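Local coordinates for protein spermidine synthase (Corynebacterium glutamicum ATCC 13032, PDB 3GJY) that probably catalyses transfer of an aminopropyl group from decarboxylated S-adenosylmethionine to putrescine, yielding the polyamine spermidine, at residues 73-78 and 101-106; 79-84 and 243-248; 167-172 and 197-202; 255-260 and 271-276. All blocks are in the same frame, centred on the assembly; numbering follows the deposited sequence. Where two conformers were deposited one is given.

Contact 1 (73-78 and 101-106); sequences WIATGA and CTMARY
Two long side chains of helix 102-110, Met103 and Tyr106, reach across to branched Ile74 and small Ala75. The local helix axes run at 40° to each other and approach to 11.3 Å at their closest, a gap that the long side chains of Met103 and Tyr106 span, with Ile74 and Ala75 receiving them. Met103, present as selenomethionine and modelled in two conformers, is described in one of them: bends at chi2 and chi3 fold the chain so that SE lies 3.8 Å from CG2 of Ile74, while CE turns to within 4.1 Å of Ala75 CB. This second helix follows the glycine-rich loop, including Gly99, that comes after strand 92-96, the turn that in the AdoMet methyltransferase fold leads from the first strand into a helix; Cys101 takes its N-cap position. Tyr106 has CG anti to its backbone N (chi1 176°), which extends the ring toward the partner helix. Its outer part meets the methyl of Ala75 obliquely, with CE2 3.5 Å from Ala75 CB and OH equally near. The hydroxyl passes on to hydrogen-bond Arg79, one turn further along helix 69-85.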
# COMPACT_ATOMS: atom_id res chain seq x y z
N TRP A 73 6.53 6.99 -0.11
CA TRP A 73 7.20 6.11 -1.08
C TRP A 73 6.21 5.49 -2.06
O TRP A 73 6.47 5.43 -3.27
CB TRP A 73 8.02 5.03 -0.37
CG TRP A 73 9.03 5.61 0.59
CD1 TRP A 73 9.49 6.90 0.64
CD2 TRP A 73 9.68 4.90 1.62
NE1 TRP A 73 10.38 7.05 1.68
CE2 TRP A 73 10.54 5.83 2.29
CE3 TRP A 73 9.66 3.57 2.05
CZ2 TRP A 73 11.33 5.46 3.38
CZ3 TRP A 73 10.48 3.20 3.15
CH2 TRP A 73 11.30 4.14 3.79
N ILE A 74 5.07 5.03 -1.53
CA ILE A 74 3.99 4.53 -2.42
C ILE A 74 3.55 5.66 -3.38
O ILE A 74 3.40 5.43 -4.59
CB ILE A 74 2.79 4.00 -1.62
CG1 ILE A 74 3.22 2.72 -0.89
CG2 ILE A 74 1.61 3.72 -2.55
CD1 ILE A 74 2.19 2.27 0.16
N ALA A 75 3.34 6.87 -2.85
CA ALA A 75 2.93 7.98 -3.71
C ALA A 75 3.94 8.18 -4.84
O ALA A 75 3.55 8.33 -5.99
CB ALA A 75 2.82 9.27 -2.90
N THR A 76 5.23 8.20 -4.51
CA THR A 76 6.25 8.46 -5.51
C THR A 76 6.30 7.33 -6.56
O THR A 76 6.31 7.60 -7.79
CB THR A 76 7.62 8.60 -4.83
OG1 THR A 76 7.60 9.78 -4.02
CG2 THR A 76 8.75 8.68 -5.89
N GLY A 77 6.33 6.09 -6.10
CA GLY A 77 6.47 4.98 -7.05
C GLY A 77 5.22 4.84 -7.92
O GLY A 77 5.33 4.64 -9.13
N ALA A 78 4.04 4.94 -7.30
CA ALA A 78 2.79 4.77 -8.05
C ALA A 78 2.58 5.93 -9.03
O ALA A 78 2.20 5.72 -10.18
CB ALA A 78 1.57 4.63 -7.11
N CYS A 101 -8.10 5.55 5.29
CA CYS A 101 -8.29 5.91 3.88
C CYS A 101 -7.39 7.04 3.38
O CYS A 101 -7.71 7.70 2.40
CB CYS A 101 -9.76 6.28 3.60
SG CYS A 101 -10.94 4.96 3.88
N THR A 102 -6.26 7.25 4.06
CA THR A 102 -5.41 8.38 3.73
C THR A 102 -4.74 8.26 2.36
O THR A 102 -4.66 9.26 1.62
CB THR A 102 -4.40 8.58 4.84
OG1 THR A 102 -5.15 8.79 6.07
CG2 THR A 102 -3.39 9.74 4.55
N MSE A 103 -4.23 7.08 2.00
CA MSE A 103 -3.66 6.90 0.67
C MSE A 103 -4.73 7.13 -0.43
O MSE A 103 -4.47 7.74 -1.46
CB MSE A 103 -3.08 5.48 0.57
CG MSE A 103 -2.05 5.29 -0.50
SE MSE A 103 -0.19 5.86 -0.04
CE MSE A 103 -0.28 7.75 -0.60
N ALA A 104 -5.94 6.60 -0.22
CA ALA A 104 -7.05 6.80 -1.15
C ALA A 104 -7.36 8.30 -1.33
O ALA A 104 -7.57 8.79 -2.46
CB ALA A 104 -8.31 6.00 -0.72
N ARG A 105 -7.41 9.00 -0.20
CA ARG A 105 -7.64 10.45 -0.17
C ARG A 105 -6.55 11.21 -0.95
O ARG A 105 -6.81 12.18 -1.67
CB ARG A 105 -7.68 10.86 1.31
CG ARG A 105 -7.73 12.37 1.61
CD ARG A 105 -7.81 12.53 3.12
NE ARG A 105 -7.74 13.91 3.60
CZ ARG A 105 -6.67 14.48 4.14
NH1 ARG A 105 -5.50 13.83 4.20
NH2 ARG A 105 -6.79 15.69 4.64
N TYR A 106 -5.30 10.74 -0.80
CA TYR A 106 -4.18 11.34 -1.51
C TYR A 106 -4.34 11.19 -3.02
O TYR A 106 -4.28 12.17 -3.78
CB TYR A 106 -2.89 10.65 -1.03
CG TYR A 106 -1.67 11.12 -1.77
CD1 TYR A 106 -0.95 12.24 -1.34
CD2 TYR A 106 -1.23 10.46 -2.91
CE1 TYR A 106 0.17 12.69 -2.03
CE2 TYR A 106 -0.13 10.91 -3.63
CZ TYR A 106 0.56 12.03 -3.19
OH TYR A 106 1.66 12.46 -3.90

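Contact 2 (79-84 and 243-248); sequences RAFIDA and MGSDTE
Phe81 reaches from helix 69-85 to the end of a strand, its ring tip lying against Ser245 and Thr247. CB points toward the partner segment, and CG anti to the backbone N (chi1 -175°) extends the ring that way. The first ring atom to meet the other side is CE1, 3.6 Å from Ser245 OG and 3.8 Å from Thr247 CB. At the far end CZ comes closer still, 3.4 Å from Ser245 OG and 3.7 Å from Thr247 CB, both approaching the ring obliquely. Strand 238-245, to which Ser245 belongs, is the reversed strand of the class I methyltransferase sheet, set antiparallel between 194-202 and 222-227. Past its end the backbone makes an ST turn: Ser245 OG accepts from Thr247 N at 2.9 Å with an N-H...O angle of 156°. Ser245 OG also hydrogen-bonds to Gly194 O, and Thr247 OG1 to Gly193 O, so both hydroxyls are already engaged and the ring meets them by van der Waals contact. Serine and threonine suit the place, being small enough to let the ring in while tying the turn to the start of strand 194-202 and the residue before it. His85, one turn on, meets the Phe81 ring edge to face.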
# COMPACT_ATOMS: atom_id res chain seq x y z
N ARG A 79 2.83 7.16 -8.59
CA ARG A 79 2.61 8.31 -9.50
C ARG A 79 3.55 8.23 -10.69
O ARG A 79 3.15 8.52 -11.83
CB ARG A 79 2.80 9.66 -8.80
CG ARG A 79 1.63 10.01 -7.85
CD ARG A 79 1.94 11.30 -7.13
NE ARG A 79 1.99 12.44 -8.03
CZ ARG A 79 2.14 13.69 -7.60
NH1 ARG A 79 2.27 13.93 -6.29
NH2 ARG A 79 2.18 14.69 -8.46
N ALA A 80 4.80 7.82 -10.45
CA ALA A 80 5.74 7.71 -11.59
C ALA A 80 5.19 6.72 -12.64
O ALA A 80 5.25 6.97 -13.85
CB ALA A 80 7.14 7.31 -11.11
N PHE A 81 4.66 5.60 -12.16
CA PHE A 81 4.14 4.59 -13.04
C PHE A 81 2.86 5.06 -13.74
O PHE A 81 2.72 4.93 -14.96
CB PHE A 81 3.84 3.33 -12.22
CG PHE A 81 3.41 2.15 -13.06
CD1 PHE A 81 4.33 1.18 -13.44
CD2 PHE A 81 2.10 2.03 -13.52
CE1 PHE A 81 3.95 0.08 -14.20
CE2 PHE A 81 1.73 0.94 -14.31
CZ PHE A 81 2.67 -0.02 -14.65
N ILE A 82 1.90 5.58 -12.97
CA ILE A 82 0.63 6.03 -13.53
C ILE A 82 0.89 7.13 -14.57
O ILE A 82 0.29 7.13 -15.65
CB ILE A 82 -0.31 6.55 -12.40
CG1 ILE A 82 -0.75 5.40 -11.48
CG2 ILE A 82 -1.53 7.31 -12.97
CD1 ILE A 82 -1.26 5.87 -10.13
N ASP A 83 1.75 8.07 -14.22
CA ASP A 83 2.01 9.18 -15.13
C ASP A 83 2.61 8.71 -16.45
O ASP A 83 2.32 9.27 -17.50
CB ASP A 83 2.92 10.22 -14.47
CG ASP A 83 2.22 10.95 -13.33
OD1 ASP A 83 0.97 10.85 -13.18
OD2 ASP A 83 2.96 11.63 -12.59
N ALA A 84 3.48 7.71 -16.38
CA ALA A 84 4.12 7.19 -17.59
C ALA A 84 3.25 6.27 -18.42
O ALA A 84 3.41 6.24 -19.64
CB ALA A 84 5.39 6.48 -17.21
N MSE A 243 6.80 -3.68 -5.80
CA MSE A 243 6.02 -3.35 -6.98
C MSE A 243 6.09 -4.47 -8.03
O MSE A 243 7.17 -5.01 -8.28
CB MSE A 243 6.40 -1.99 -7.57
CG MSE A 243 6.15 -0.84 -6.60
SE MSE A 243 6.67 0.87 -7.29
CE MSE A 243 8.54 0.64 -7.01
N GLY A 244 4.95 -4.81 -8.62
CA GLY A 244 4.90 -5.83 -9.67
C GLY A 244 4.03 -5.33 -10.81
O GLY A 244 3.02 -4.65 -10.58
N SER A 245 4.43 -5.60 -12.05
CA SER A 245 3.63 -5.26 -13.22
C SER A 245 4.14 -6.04 -14.41
O SER A 245 5.33 -6.45 -14.44
CB SER A 245 3.82 -3.78 -13.56
OG SER A 245 3.01 -3.37 -14.67
N ASP A 246 3.26 -6.23 -15.40
CA ASP A 246 3.73 -6.72 -16.71
C ASP A 246 4.37 -5.62 -17.57
O ASP A 246 4.97 -5.92 -18.61
CB ASP A 246 2.62 -7.41 -17.49
CG ASP A 246 2.21 -8.73 -16.86
OD1 ASP A 246 3.00 -9.36 -16.13
OD2 ASP A 246 1.08 -9.15 -17.17
N THR A 247 4.23 -4.38 -17.13
CA THR A 247 4.92 -3.23 -17.72
C THR A 247 6.31 -3.11 -17.08
O THR A 247 6.45 -3.24 -15.86
CB THR A 247 4.11 -1.94 -17.47
OG1 THR A 247 2.80 -2.08 -18.01
CG2 THR A 247 4.78 -0.68 -18.08
N GLU A 248 7.35 -2.91 -17.91
CA GLU A 248 8.70 -2.68 -17.39
C GLU A 248 8.77 -1.49 -16.43
O GLU A 248 8.16 -0.47 -16.68
CB GLU A 248 9.68 -2.43 -18.54
CG GLU A 248 9.87 -3.62 -19.42
CD GLU A 248 10.93 -3.40 -20.45
OE1 GLU A 248 12.12 -3.28 -20.06
OE2 GLU A 248 10.58 -3.35 -21.64

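Contact 3 (167-172 and 197-202); sequences VFAGAI and VANCGD
The side-chain amide nitrogen of Asn199 is held by two acceptors: ND2 hydrogen-bonds Asp166 OD1, from the residue just before 167-172, and a water, water 2, at 3.0 Å. The methyl of Ala169 lies 4.1 Å from ND2, the one side-chain-to-side-chain approach between the segments. The same water lies 3.3 Å from Gly170 N, a weak bond, so the loop's backbone reaches the strand through solvent. CG of Asn199 stands anti to the backbone N (chi1 -178°), which directs the amide toward the loop, and Asn239 ND2 engages its OD1, leaving the flat group fixed at both ends. A second bridge passes through water 1, which accepts from Val167 N at 3.0 Å and lies 2.8 Å from Asn199 O, an oxygen that Arg165 NH2 also reaches.

The loop itself is a type II turn from Phe168 to Ala171, closed by the bond from Ala171 N to Phe168 O. Gly170 sits at its third position with a positive phi of 104°, where a side chain would jam against the preceding carbonyl. At Gly201 a CB would point toward the loop, near Ala171 O; Ile172 CA lies 4.3 Å from Gly201 O. The segments follow strand 160-165 and end strand 194-202, neighbours at the carboxyl ends of the parallel strands, the side on which AdoMet-dependent relatives bind their substrates. No direct hydrogen bond joins the segments; water and asparagine do the joining, which implies a hydrated, polar seam in place of an oily interface.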
# COMPACT_ATOMS: atom_id res chain seq x y z
N VAL A 167 -2.18 -3.73 4.42
CA VAL A 167 -2.96 -4.42 5.45
C VAL A 167 -2.20 -4.39 6.79
O VAL A 167 -0.97 -4.62 6.83
CB VAL A 167 -3.38 -5.87 4.99
CG1 VAL A 167 -4.18 -5.81 3.72
CG2 VAL A 167 -2.22 -6.78 4.78
N PHE A 168 -2.93 -4.14 7.87
CA PHE A 168 -2.36 -4.28 9.25
C PHE A 168 -0.97 -3.66 9.31
O PHE A 168 0.02 -4.31 9.71
CB PHE A 168 -2.31 -5.75 9.66
CG PHE A 168 -3.62 -6.43 9.50
CD1 PHE A 168 -4.69 -6.13 10.35
CD2 PHE A 168 -3.81 -7.38 8.50
CE1 PHE A 168 -5.91 -6.76 10.22
CE2 PHE A 168 -5.04 -8.03 8.34
CZ PHE A 168 -6.10 -7.72 9.22
N ALA A 169 -0.89 -2.38 8.94
CA ALA A 169 0.41 -1.74 8.80
C ALA A 169 1.08 -1.70 10.14
O ALA A 169 0.43 -1.47 11.17
CB ALA A 169 0.27 -0.34 8.17
N GLY A 170 2.38 -2.01 10.14
CA GLY A 170 3.14 -2.16 11.39
C GLY A 170 3.40 -3.60 11.78
O GLY A 170 4.28 -3.87 12.61
N ALA A 171 2.67 -4.53 11.17
CA ALA A 171 2.80 -5.97 11.46
C ALA A 171 3.35 -6.70 10.25
O ALA A 171 3.29 -6.18 9.12
CB ALA A 171 1.44 -6.55 11.83
N ILE A 172 3.87 -7.90 10.48
CA ILE A 172 4.18 -8.81 9.39
C ILE A 172 2.87 -9.19 8.68
O ILE A 172 1.82 -9.40 9.31
CB ILE A 172 4.99 -10.06 9.88
CG1 ILE A 172 4.14 -10.92 10.82
CG2 ILE A 172 6.32 -9.60 10.54
CD1 ILE A 172 4.51 -12.41 10.83
N VAL A 197 1.19 -2.70 -6.00
CA VAL A 197 2.12 -2.03 -5.06
C VAL A 197 1.77 -2.49 -3.66
O VAL A 197 0.60 -2.40 -3.28
CB VAL A 197 1.92 -0.49 -5.03
CG1 VAL A 197 2.85 0.16 -4.01
CG2 VAL A 197 2.12 0.12 -6.38
N ALA A 198 2.74 -2.93 -2.88
CA ALA A 198 2.48 -3.37 -1.52
C ALA A 198 3.42 -2.75 -0.51
O ALA A 198 4.64 -2.68 -0.72
CB ALA A 198 2.56 -4.91 -1.40
N ASN A 199 2.86 -2.37 0.62
CA ASN A 199 3.66 -2.06 1.80
C ASN A 199 4.02 -3.36 2.52
O ASN A 199 3.14 -4.16 2.83
CB ASN A 199 2.88 -1.15 2.72
CG ASN A 199 3.65 -0.74 3.95
OD1 ASN A 199 4.89 -0.69 3.93
ND2 ASN A 199 2.92 -0.42 5.01
N CYS A 200 5.31 -3.59 2.72
CA CYS A 200 5.77 -4.80 3.41
C CYS A 200 6.64 -4.36 4.58
O CYS A 200 7.65 -3.70 4.40
CB CYS A 200 6.54 -5.72 2.45
SG CYS A 200 7.40 -7.10 3.19
N GLY A 201 6.19 -4.68 5.80
CA GLY A 201 7.02 -4.45 6.99
C GLY A 201 7.85 -5.69 7.28
O GLY A 201 7.32 -6.82 7.24
N ASP A 202 9.15 -5.51 7.52
CA ASP A 202 10.00 -6.68 7.77
C ASP A 202 11.17 -6.34 8.68
O ASP A 202 11.65 -5.19 8.72
CB ASP A 202 10.45 -7.35 6.45
CG ASP A 202 10.74 -8.87 6.60
OD1 ASP A 202 10.64 -9.42 7.73
OD2 ASP A 202 11.06 -9.53 5.59
O HOH W 1 0.43 -4.80 3.43
O HOH W 2 3.77 -0.12 7.83

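Contact 4 (255-260 and 271-276); sequences TEASAI and AQYKDE
The 255-260 part of helix 255-264 runs past the short edge strand 272-274, with the CA atoms of Ile260 and Tyr273 7.4 Å apart at their nearest. Between them the Tyr273 side chain fills the gap: with chi1 at 173° the ring extends away from its own backbone N, toward Ile260 and Ala257. Ile260 meets it with both ends. CG2 packs 3.9 Å from Tyr273 CB and 4.2 Å from Tyr273 CG, while CD1 lies over one face of the ring. The opposite face has the backbone N of Asp275 4.3 Å above its plane, offset toward the rim. Ala257, one turn before Ile260, sets its methyl 4.1 Å from Tyr273 CD2 in an oblique approach; its small size lets the ring lie close beside the bulkier isoleucine. Tyrosine suits a buried place that also offers an acceptor, for its hydroxyl hydrogen-bonds Phe250 O. On the strand's outward side Lys274 NZ donates to Gln272 OE1 at 3.2 Å, from 60° out of the carbonyl plane, and also makes a cation-pi contact with Trp278. Strand 272-274 pairs with strand 222-227 at the margin of the mixed sheet, and helix 255-264 packs on both the strand and helix 69-85, where Ile260 touches Thr76 and Ala80.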
# COMPACT_ATOMS: atom_id res chain seq x y z
N THR A 255 16.36 8.80 -16.54
CA THR A 255 15.96 10.09 -16.03
C THR A 255 14.74 9.95 -15.12
O THR A 255 14.64 10.67 -14.13
CB THR A 255 15.70 11.09 -17.16
OG1 THR A 255 14.52 10.69 -17.86
CG2 THR A 255 16.88 11.13 -18.12
N GLU A 256 13.84 9.00 -15.42
CA GLU A 256 12.67 8.78 -14.56
C GLU A 256 13.11 8.29 -13.19
O GLU A 256 12.53 8.70 -12.19
CB GLU A 256 11.69 7.78 -15.17
CG GLU A 256 10.93 8.30 -16.39
CD GLU A 256 11.67 8.08 -17.70
OE1 GLU A 256 12.82 7.57 -17.69
OE2 GLU A 256 11.10 8.45 -18.76
N ALA A 257 14.12 7.41 -13.15
CA ALA A 257 14.64 6.93 -11.89
C ALA A 257 15.28 8.08 -11.11
O ALA A 257 15.14 8.16 -9.90
CB ALA A 257 15.60 5.76 -12.07
N SER A 258 16.00 8.96 -11.78
CA SER A 258 16.54 10.12 -11.06
C SER A 258 15.44 10.99 -10.46
O SER A 258 15.60 11.47 -9.34
CB SER A 258 17.49 10.95 -11.93
OG SER A 258 18.73 10.27 -12.05
N ALA A 259 14.34 11.19 -11.19
CA ALA A 259 13.21 11.96 -10.67
C ALA A 259 12.57 11.27 -9.45
O ALA A 259 12.27 11.93 -8.45
CB ALA A 259 12.17 12.21 -11.74
N ILE A 260 12.36 9.96 -9.54
CA ILE A 260 11.87 9.21 -8.40
C ILE A 260 12.83 9.41 -7.23
O ILE A 260 12.40 9.69 -6.10
CB ILE A 260 11.74 7.68 -8.72
CG1 ILE A 260 10.51 7.40 -9.58
CG2 ILE A 260 11.74 6.85 -7.44
CD1 ILE A 260 10.54 6.01 -10.27
N ALA A 271 15.16 7.43 1.04
CA ALA A 271 14.97 6.06 0.57
C ALA A 271 15.63 5.83 -0.77
O ALA A 271 16.12 6.77 -1.39
CB ALA A 271 13.49 5.73 0.47
N GLN A 272 15.65 4.57 -1.20
CA GLN A 272 16.33 4.16 -2.44
C GLN A 272 15.33 3.41 -3.34
O GLN A 272 14.58 2.56 -2.86
CB GLN A 272 17.50 3.22 -2.11
CG GLN A 272 18.62 3.93 -1.30
CD GLN A 272 19.64 3.01 -0.66
OE1 GLN A 272 19.52 1.78 -0.66
NE2 GLN A 272 20.65 3.62 -0.05
N TYR A 273 15.36 3.74 -4.62
CA TYR A 273 14.66 2.99 -5.65
C TYR A 273 15.60 1.91 -6.19
O TYR A 273 16.76 2.19 -6.51
CB TYR A 273 14.26 3.92 -6.80
CG TYR A 273 13.67 3.20 -8.00
CD1 TYR A 273 12.40 2.62 -7.94
CD2 TYR A 273 14.40 3.06 -9.20
CE1 TYR A 273 11.86 1.96 -9.02
CE2 TYR A 273 13.85 2.39 -10.30
CZ TYR A 273 12.58 1.83 -10.20
OH TYR A 273 12.02 1.17 -11.27
N LYS A 274 15.09 0.68 -6.27
CA LYS A 274 15.88 -0.42 -6.80
C LYS A 274 15.13 -1.04 -7.97
O LYS A 274 13.94 -1.41 -7.86
CB LYS A 274 16.10 -1.51 -5.73
CG LYS A 274 16.70 -1.04 -4.40
CD LYS A 274 18.11 -0.48 -4.56
CE LYS A 274 18.81 -0.43 -3.23
NZ LYS A 274 20.07 0.33 -3.42
N ASP A 275 15.86 -1.20 -9.06
CA ASP A 275 15.25 -1.66 -10.30
C ASP A 275 15.15 -3.18 -10.34
O ASP A 275 15.57 -3.89 -9.40
CB ASP A 275 15.96 -1.05 -11.54
CG ASP A 275 17.37 -1.58 -11.79
OD1 ASP A 275 17.82 -2.58 -11.19
OD2 ASP A 275 18.01 -0.97 -12.68
N GLU A 276 14.55 -3.69 -11.41
CA GLU A 276 14.32 -5.14 -11.52
C GLU A 276 15.61 -5.98 -11.43
O GLU A 276 15.60 -7.02 -10.76
CB GLU A 276 13.60 -5.47 -12.82
CG GLU A 276 13.33 -6.93 -12.98
CD GLU A 276 12.50 -7.25 -14.19
OE1 GLU A 276 11.78 -6.37 -14.68
OE2 GLU A 276 12.59 -8.39 -14.68

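Contacts 1, 2 and 4 are buried, whereas contact 3 is a surface contact made of waters, an asparagine and glycine-containing backbone. Contacts 1 and 2 share helix 69-85, and Gly77 CA of contact 1 lies 4.1 Å from Met243 SE of contact 2. Contacts 2, 3 and 4 all reach the mixed sheet, the strands of 2 and 3 being neighbours in it and that of 4 an edge strand. Contact 4 packs on contact 2, with Ala80 CB 3.7 Å from Ile260 CG1. Chemistry follows position: helix against helix uses aliphatic, selenium and aromatic groups, each helix-strand contact turns on one aromatic ring, set against hydroxyl side chains in contact 2 and aliphatic ones in contact 4, and the sheet's exposed end uses solvent.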